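Two-component sensor histidine kinase (Nostoc sp., PDB 3OLO) is a probable ATP-dependent protein-histidine kinase of a two-component signalling pathway, whose PAS domain, described here, is likely to serve as a sensory or interaction module. Local coordinates at residues E51-L54 and S55-L58; H68-E71 and E72-Q75. All coordinates share one frame; numbering follows the deposited sequence.

Contact 1: residues E51-L54 and S55-L58; sequences EQLL and SMNL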
loop_
_atom_site.group_PDB
_atom_site.type_symbol
_atom_site.label_atom_id
_atom_site.label_comp_id
_atom_site.label_asym_id
_atom_site.label_seq_id
_atom_site.Cartn_x
_atom_site.Cartn_y
_atom_site.Cartn_z
ATOM N N GLU A 51 1.598 1.702 -18.413
ATOM C CA GLU A 51 0.760 1.365 -19.546
ATOM C C GLU A 51 1.242 0.072 -20.207
ATOM O O GLU A 51 0.440 -0.679 -20.760
ATOM C CB GLU A 51 0.740 2.513 -20.558
ATOM C CG GLU A 51 0.214 3.832 -19.994
ATOM C CD GLU A 51 -1.288 3.817 -19.743
ATOM O OE1 GLU A 51 -2.047 4.300 -20.616
ATOM O OE2 GLU A 51 -1.714 3.333 -18.669
ATOM N N GLN A 52 2.545 -0.191 -20.150
ATOM C CA GLN A 52 3.082 -1.439 -20.691
ATOM C C GLN A 52 2.648 -2.615 -19.828
ATOM O O GLN A 52 2.175 -3.625 -20.337
ATOM C CB GLN A 52 4.607 -1.406 -20.754
ATOM C CG GLN A 52 5.173 -0.624 -21.912
ATOM C CD GLN A 52 6.681 -0.612 -21.908
ATOM O OE1 GLN A 52 7.300 0.010 -21.049
ATOM N NE2 GLN A 52 7.287 -1.292 -22.877
ATOM N N LEU A 53 2.802 -2.470 -18.515
ATOM C CA LEU A 53 2.475 -3.543 -17.579
ATOM C C LEU A 53 0.999 -3.909 -17.632
ATOM O O LEU A 53 0.642 -5.057 -17.418
ATOM C CB LEU A 53 2.874 -3.160 -16.145
ATOM C CG LEU A 53 4.385 -3.230 -15.853
ATOM C CD1 LEU A 53 4.755 -2.540 -14.540
ATOM C CD2 LEU A 53 4.868 -4.674 -15.838
ATOM N N LEU A 54 0.140 -2.948 -17.945
ATOM C CA LEU A 54 -1.303 -3.197 -17.878
ATOM C C LEU A 54 -1.821 -3.885 -19.135
ATOM O O LEU A 54 -3.026 -4.069 -19.304
ATOM C CB LEU A 54 -2.075 -1.897 -17.599
ATOM C CG LEU A 54 -1.873 -1.351 -16.172
ATOM C CD1 LEU A 54 -2.636 -0.038 -15.949
ATOM C CD2 LEU A 54 -2.279 -2.388 -15.118
ATOM N N SER A 55 -0.907 -4.264 -20.017
ATOM C CA SER A 55 -1.265 -5.113 -21.147
ATOM C C SER A 55 -0.397 -6.359 -21.113
ATOM O O SER A 55 -0.311 -7.094 -22.088
ATOM C CB SER A 55 -1.080 -4.366 -22.465
ATOM O OG SER A 55 0.277 -4.006 -22.639
HETATM N N MSE A 56 0.233 -6.609 -19.968
HETATM C CA MSE A 56 1.170 -7.713 -19.859
HETATM C C MSE A 56 0.697 -8.792 -18.888
HETATM O O MSE A 56 -0.287 -8.624 -18.177
HETATM C CB MSE A 56 2.557 -7.193 -19.458
HETATM C CG MSE A 56 3.307 -6.499 -20.608
HETATM SE SE MSE A 56 4.905 -5.518 -20.028
HETATM C CE MSE A 56 6.033 -7.022 -19.518
ATOM N N ASN A 57 1.411 -9.909 -18.898
ATOM C CA ASN A 57 1.135 -11.046 -18.032
ATOM C C ASN A 57 2.339 -11.289 -17.134
ATOM O O ASN A 57 3.465 -10.947 -17.504
ATOM C CB ASN A 57 0.906 -12.287 -18.885
ATOM C CG ASN A 57 0.272 -13.408 -18.111
ATOM O OD1 ASN A 57 0.953 -14.294 -17.583
ATOM N ND2 ASN A 57 -1.047 -13.389 -18.047
ATOM N N LEU A 58 2.103 -11.876 -15.963
ATOM C CA LEU A 58 3.179 -12.291 -15.069
ATOM C C LEU A 58 4.214 -13.126 -15.815
ATOM O O LEU A 58 5.413 -13.063 -15.535
ATOM C CB LEU A 58 2.612 -13.124 -13.916
ATOM C CG LEU A 58 3.656 -13.620 -12.927
ATOM C CD1 LEU A 58 4.363 -12.429 -12.307
ATOM C CD2 LEU A 58 3.024 -14.518 -11.853
#

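Contact 2: residues H68-E71 and E72-Q75; sequences HDWE and EIRQ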
loop_
_atom_site.group_PDB
_atom_site.type_symbol
_atom_site.label_atom_id
_atom_site.label_comp_id
_atom_site.label_asym_id
_atom_site.label_seq_id
_atom_site.Cartn_x
_atom_site.Cartn_y
_atom_site.Cartn_z
ATOM N N HIS A 68 6.356 -22.995 -11.403
ATOM C CA HIS A 68 5.506 -22.970 -10.212
ATOM C C HIS A 68 4.313 -23.902 -10.351
ATOM O O HIS A 68 3.721 -24.011 -11.420
ATOM C CB HIS A 68 4.988 -21.557 -9.957
ATOM C CG HIS A 68 6.049 -20.509 -10.018
ATOM N ND1 HIS A 68 7.341 -20.736 -9.590
ATOM C CD2 HIS A 68 6.021 -19.233 -10.468
ATOM C CE1 HIS A 68 8.057 -19.641 -9.768
ATOM N NE2 HIS A 68 7.279 -18.714 -10.297
ATOM N N ASP A 69 3.953 -24.568 -9.263
ATOM C CA ASP A 69 2.777 -25.415 -9.263
ATOM C C ASP A 69 1.583 -24.530 -8.937
ATOM O O ASP A 69 1.064 -24.541 -7.814
ATOM C CB ASP A 69 2.918 -26.538 -8.243
ATOM C CG ASP A 69 1.728 -27.477 -8.244
ATOM O OD1 ASP A 69 0.645 -27.078 -8.724
ATOM O OD2 ASP A 69 1.877 -28.614 -7.758
ATOM N N TRP A 70 1.162 -23.762 -9.936
ATOM C CA TRP A 70 0.138 -22.741 -9.760
ATOM C C TRP A 70 -1.134 -23.281 -9.128
ATOM O O TRP A 70 -1.711 -22.634 -8.260
ATOM C CB TRP A 70 -0.186 -22.079 -11.101
ATOM C CG TRP A 70 0.899 -21.176 -11.560
ATOM C CD1 TRP A 70 1.700 -21.339 -12.652
ATOM C CD2 TRP A 70 1.323 -19.969 -10.924
ATOM N NE1 TRP A 70 2.592 -20.299 -12.740
ATOM C CE2 TRP A 70 2.382 -19.445 -11.689
ATOM C CE3 TRP A 70 0.908 -19.278 -9.781
ATOM C CZ2 TRP A 70 3.030 -18.258 -11.351
ATOM C CZ3 TRP A 70 1.551 -18.102 -9.446
ATOM C CH2 TRP A 70 2.603 -17.606 -10.227
ATOM N N GLU A 71 -1.582 -24.454 -9.565
ATOM C CA GLU A 71 -2.786 -25.045 -8.995
ATOM C C GLU A 71 -2.667 -25.090 -7.480
ATOM O O GLU A 71 -3.524 -24.579 -6.763
ATOM C CB GLU A 71 -3.007 -26.453 -9.526
ATOM C CG GLU A 71 -4.192 -27.148 -8.875
ATOM C CD GLU A 71 -5.299 -27.464 -9.859
ATOM O OE1 GLU A 71 -5.122 -27.190 -11.066
ATOM O OE2 GLU A 71 -6.348 -27.987 -9.422
ATOM N N GLU A 72 -1.597 -25.711 -7.003
ATOM C CA GLU A 72 -1.332 -25.781 -5.574
ATOM C C GLU A 72 -1.205 -24.387 -4.954
ATOM O O GLU A 72 -1.620 -24.172 -3.820
ATOM C CB GLU A 72 -0.064 -26.588 -5.312
ATOM C CG GLU A 72 0.616 -26.240 -4.004
ATOM C CD GLU A 72 1.747 -27.188 -3.672
ATOM O OE1 GLU A 72 2.304 -27.080 -2.559
ATOM O OE2 GLU A 72 2.078 -28.044 -4.523
ATOM N N ILE A 73 -0.632 -23.445 -5.692
ATOM C CA ILE A 73 -0.516 -22.071 -5.204
ATOM C C ILE A 73 -1.900 -21.516 -4.858
ATOM O O ILE A 73 -2.119 -21.000 -3.763
ATOM C CB ILE A 73 0.149 -21.132 -6.243
ATOM C CG1 ILE A 73 1.607 -21.542 -6.510
ATOM C CG2 ILE A 73 0.061 -19.675 -5.788
ATOM C CD1 ILE A 73 2.349 -22.055 -5.295
ATOM N N ARG A 74 -2.830 -21.636 -5.799
ATOM C CA ARG A 74 -4.175 -21.103 -5.638
ATOM C C ARG A 74 -4.866 -21.696 -4.423
ATOM O O ARG A 74 -5.492 -20.980 -3.642
ATOM C CB ARG A 74 -4.997 -21.390 -6.890
ATOM C CG ARG A 74 -4.509 -20.642 -8.113
ATOM C CD ARG A 74 -5.138 -21.171 -9.383
ATOM N NE ARG A 74 -5.443 -20.088 -10.311
ATOM C CZ ARG A 74 -5.440 -20.204 -11.634
ATOM N NH1 ARG A 74 -5.139 -21.361 -12.211
ATOM N NH2 ARG A 74 -5.734 -19.154 -12.384
ATOM N N GLN A 75 -4.749 -23.010 -4.267
ATOM C CA GLN A 75 -5.379 -23.694 -3.148
ATOM C C GLN A 75 -4.855 -23.180 -1.815
ATOM O O GLN A 75 -5.608 -23.100 -0.844
ATOM C CB GLN A 75 -5.164 -25.197 -3.268
ATOM C CG GLN A 75 -6.083 -25.832 -4.284
ATOM C CD GLN A 75 -5.536 -27.119 -4.843
ATOM O OE1 GLN A 75 -4.904 -27.900 -4.134
ATOM N NE2 GLN A 75 -5.767 -27.347 -6.132
#

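Contact 1: residues E51-L54 and S55-L58
Ser55 grips the carbonyl oxygen of Gln52 twice, closing the C-terminal end of the short helix 50-53 in a PAS domain. Its hydroxyl gives one bond, OG to Gln52 O at 3.0 Å, and its backbone amide gives the other, N to Gln52 O at 3.2 Å. Both donors come from the same face of the carbonyl plane, the hydroxyl tilted moderately from it and the amide standing well above it. The hydroxyl can do this because chi1 of 62° sets OG between the backbone N and the carbonyl carbon of its own residue, turned back toward the helix. The principle illustrated is that a carbonyl in the last turn of a helix, where regular bonding runs out, may be served by a side chain and an amide together.

One residue on, the amide of Met56, a selenomethionine in this crystal, continues the turn with a bond from N to Leu53 O at 3.0 Å; this donor too lies above the carbonyl plane. Leu54, which follows Leu53, is the first residue after the helix to abandon helical backbone angles.

Outward from these bonds, the selenomethionine side chain folds back beside the helix end, its CG 3.1 Å from Gln52 O. Leu53 turns toward helix 40-46 and strand 35-38, where Phe35 touches both its side chain and that of Met56. The amide end of Gln52 looks elsewhere, to Ser49 N and Gln88 OE1. Where the two apolar side chains meet, a single methyl does the touching: CD2 of Leu53 rests 4.3 Å from SE of Met56.

Contact 2: residues H68-E71 and E72-Q75
Two carboxylates, those of Asp69 and Glu72, come together at the start of helix 70-76 in this PAS domain, with Asp69 OD2 3.3 Å from Glu72 OE2. Their planes are turned 72° apart and the side chains cross at about a right angle, an arrangement whose like charges probably cost some energy. The Asp69 carboxylate is held there by an N-cap: OD1 accepts from Glu72 N at 3.1 Å, along a nearly straight N-H line but from above the carboxylate plane. A chi1 of -178° carries the carboxylate away from its own backbone N and over the opening turn, and the positive end of the helix dipole would be expected to offset part of the repulsion.

The same residue contributes its carbonyl to the first helical bond, Ile73 N to Asp69 O at 2.9 Å, in the carbonyl plane. Arg74 N to Trp70 O and Gln75 N to Glu71 O extend the i to i+4 pattern.

On another side of the turn, the indole of Trp70 meets Ile73 obliquely, CE3 lying 4.0 Å from CG1. One indole face carries CB of His68, while NE1 bonds to Phe65 O and the ring also meets Trp33. Ile73 continues the apolar patch to Tyr79 of strand 78-86. Cutting Ile73 back to an alanine, which removes both branches beyond CB, is likely to open a gap beside Trp70 CE3 and to take away the side-chain contact with Tyr79.

Farther along, Glu71 and Gln75 lie one turn apart with carboxylate and amide planes nearly perpendicular. The closest approach of the two side chains is made by carbon rather than by a carboxylate oxygen: Glu71 CG stands 3.2 Å from Gln75 NE2.

Contacts 1 and 2 sit at opposite kinds of helix end, in two short helices that follow each other in the chain: contact 1 covers the exit from helix 50-53, and contact 2 the entry to helix 70-76. Polar side chains serve backbone groups at both, a serine hydroxyl meeting a carbonyl in the first and an aspartate meeting an amide in the second. Their centres are about 22 Å apart, yet they touch where Leu58 CD2 packs 3.5 Å from Trp70 CH2. Trp33 draws them together further, since it pairs through the backbone with Leu58 and meets the Trp70 ring. Both contacts lie toward the surface of the PAS domain, about 10 and 16 Å from centre of contact to centre of chain.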